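Local atomic coordinates of tRNA dimethylallyltransferase (Bacillus halodurans, PDB entry 3EXA), a protein that probably transfers a dimethylallyl group from dimethylallyl diphosphate to the adenine at position 37 of tRNAs that read codons beginning with uridine. Residues 83-86 with 87-91. Sequence-based numbering, arbitrary orientation.
Sequences PLIT and EIHER
I88 N gives its hydrogen to L84 O at 2.9 Å, one rung of the i to i+4 ladder in the last turns of the amphipathic alpha-helix 74-90, which packs against the parallel sheet of a P-loop NTPase fold. E87 N is bound to P83 O at 3.0 Å and H89 N to I85 O at 3.1 Å. E87 N lies in the plane of the P83 carbonyl, whereas H89 N stands 31° off the plane of the I85 carbonyl. L84, I85 and I88 are buried, while P83, E87 and E90 are exposed. On the buried side L84 CD2 meets I88 CG1 at 4.1 Å, and I85 and I88 both rest on I32 of strand 29-33 and P95 of strand 94-98. I85 and H89 run side by side: with I85 CG2 anti to the backbone N (CG1 at chi1 -75°), that methyl reaches the imidazole edge in its plane, 3.8 Å from H89 CD2. The ring's NE2 bonds to K4 O, tying the helix to strand 4-9. R91 folds back and pairs with E30 in a salt bridge, while L84 CD2 sits at the edge of its guanidinium, 4.3 Å from R91 NH2.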
ATOM      1  N   PRO A  83     -23.695  -5.009   7.775  1.00 23.32           N
ATOM      2  CA  PRO A  83     -24.761  -5.713   7.057  1.00 25.14           C
ATOM      3  C   PRO A  83     -25.853  -6.231   7.999  1.00 30.50           C
ATOM      4  O   PRO A  83     -27.040  -6.247   7.651  1.00 23.50           O
ATOM      5  CB  PRO A  83     -24.016  -6.848   6.354  1.00 25.71           C
ATOM      6  CG  PRO A  83     -22.631  -6.289   6.171  1.00 26.28           C
ATOM      7  CD  PRO A  83     -22.384  -5.617   7.501  1.00 24.09           C
ATOM      8  N   LEU A  84     -25.452  -6.648   9.200  1.00 33.96           N
ATOM      9  CA  LEU A  84     -26.404  -7.176  10.176  1.00 28.44           C
ATOM     10  C   LEU A  84     -27.415  -6.129  10.615  1.00 25.62           C
ATOM     11  O   LEU A  84     -28.585  -6.438  10.815  1.00 28.60           O
ATOM     12  CB  LEU A  84     -25.667  -7.734  11.396  1.00 24.08           C
ATOM     13  CG  LEU A  84     -25.870  -9.234  11.642  1.00 29.43           C
ATOM     14  CD1 LEU A  84     -24.959  -9.695  12.762  1.00 33.39           C
ATOM     15  CD2 LEU A  84     -27.316  -9.518  11.980  1.00 22.06           C
ATOM     16  N   ILE A  85     -26.966  -4.890  10.771  1.00 19.62           N
ATOM     17  CA  ILE A  85     -27.870  -3.823  11.174  1.00 13.91           C
ATOM     18  C   ILE A  85     -28.984  -3.675  10.148  1.00 19.17           C
ATOM     19  O   ILE A  85     -30.138  -3.425  10.498  1.00 22.15           O
ATOM     20  CB  ILE A  85     -27.114  -2.507  11.317  1.00 14.77           C
ATOM     21  CG1 ILE A  85     -26.289  -2.543  12.607  1.00 17.24           C
ATOM     22  CG2 ILE A  85     -28.067  -1.334  11.288  1.00  7.29           C
ATOM     23  CD1 ILE A  85     -25.327  -1.380  12.740  1.00 31.06           C
ATOM     24  N   THR A  86     -28.632  -3.850   8.878  1.00 24.86           N
ATOM     25  CA  THR A  86     -29.599  -3.753   7.791  1.00 23.32           C
ATOM     26  C   THR A  86     -30.543  -4.950   7.807  1.00 22.85           C
ATOM     27  O   THR A  86     -31.740  -4.797   7.596  1.00 25.13           O
ATOM     28  CB  THR A  86     -28.900  -3.703   6.420  1.00 21.36           C
ATOM     29  OG1 THR A  86     -27.958  -2.627   6.406  1.00 23.93           O
ATOM     30  CG2 THR A  86     -29.923  -3.476   5.306  1.00 19.36           C
ATOM     31  N   GLU A  87     -30.000  -6.139   8.059  1.00 25.45           N
ATOM     32  CA  GLU A  87     -30.807  -7.355   8.094  1.00 29.21           C
ATOM     33  C   GLU A  87     -31.792  -7.314   9.266  1.00 30.32           C
ATOM     34  O   GLU A  87     -32.887  -7.874   9.197  1.00 30.48           O
ATOM     35  CB  GLU A  87     -29.894  -8.587   8.194  1.00 30.39           C
ATOM     36  CG  GLU A  87     -28.960  -8.772   6.986  1.00 31.47           C
ATOM     37  CD  GLU A  87     -27.807  -9.740   7.255  1.00 27.31           C
ATOM     38  OE1 GLU A  87     -28.065 -10.862   7.742  1.00 27.05           O
ATOM     39  OE2 GLU A  87     -26.643  -9.377   6.963  1.00 28.70           O
ATOM     40  N   ILE A  88     -31.392  -6.645  10.344  1.00 28.26           N
ATOM     41  CA  ILE A  88     -32.243  -6.499  11.517  1.00 19.92           C
ATOM     42  C   ILE A  88     -33.357  -5.497  11.188  1.00 23.81           C
ATOM     43  O   ILE A  88     -34.496  -5.645  11.645  1.00 21.57           O
ATOM     44  CB  ILE A  88     -31.412  -6.019  12.734  1.00 23.43           C
ATOM     45  CG1 ILE A  88     -30.462  -7.146  13.164  1.00 19.68           C
ATOM     46  CG2 ILE A  88     -32.333  -5.594  13.885  1.00 17.00           C
ATOM     47  CD1 ILE A  88     -29.509  -6.774  14.289  1.00 13.37           C
ATOM     48  N   HIS A  89     -33.035  -4.489  10.379  1.00 22.56           N
ATOM     49  CA  HIS A  89     -34.037  -3.501   9.981  1.00 27.17           C
ATOM     50  C   HIS A  89     -34.998  -4.093   8.968  1.00 26.64           C
ATOM     51  O   HIS A  89     -36.157  -3.696   8.907  1.00 30.22           O
ATOM     52  CB  HIS A  89     -33.378  -2.261   9.392  1.00 23.96           C
ATOM     53  CG  HIS A  89     -33.046  -1.229  10.420  1.00 32.85           C
ATOM     54  ND1 HIS A  89     -34.010  -0.536  11.111  1.00 38.90           N
ATOM     55  CD2 HIS A  89     -31.852  -0.812  10.904  1.00 36.89           C
ATOM     56  CE1 HIS A  89     -33.425   0.270  11.988  1.00 35.13           C
ATOM     57  NE2 HIS A  89     -32.121   0.120  11.880  1.00 38.53           N
ATOM     58  N   GLU A  90     -34.503  -5.042   8.178  1.00 25.32           N
ATOM     59  CA  GLU A  90     -35.316  -5.718   7.173  1.00 24.97           C
ATOM     60  C   GLU A  90     -36.388  -6.556   7.873  1.00 21.25           C
ATOM     61  O   GLU A  90     -37.438  -6.833   7.294  1.00 23.21           O
ATOM     62  CB  GLU A  90     -34.449  -6.641   6.313  1.00 34.20           C
ATOM     63  CG  GLU A  90     -33.266  -5.971   5.629  1.00 45.38           C
ATOM     64  CD  GLU A  90     -33.570  -5.512   4.223  1.00 52.53           C
ATOM     65  OE1 GLU A  90     -32.674  -4.904   3.595  1.00 49.84           O
ATOM     66  OE2 GLU A  90     -34.698  -5.760   3.738  1.00 63.13           O
ATOM     67  N   ARG A  91     -36.112  -6.973   9.108  1.00 21.93           N
ATOM     68  CA  ARG A  91     -37.056  -7.773   9.887  1.00 19.14           C
ATOM     69  C   ARG A  91     -38.002  -6.887  10.671  1.00 19.84           C
ATOM     70  O   ARG A  91     -38.919  -7.378  11.322  1.00 22.46           O
ATOM     71  CB  ARG A  91     -36.324  -8.685  10.876  1.00 25.57           C
ATOM     72  CG  ARG A  91     -35.761  -9.957  10.283  1.00 22.90           C
ATOM     73  CD  ARG A  91     -35.158 -10.838  11.374  1.00 28.79           C
ATOM     74  NE  ARG A  91     -33.872 -10.354  11.884  1.00 29.80           N
ATOM     75  CZ  ARG A  91     -32.722 -10.415  11.213  1.00 36.01           C
ATOM     76  NH1 ARG A  91     -32.688 -10.935   9.995  1.00 38.34           N
ATOM     77  NH2 ARG A  91     -31.597  -9.976  11.766  1.00 34.40           N
TER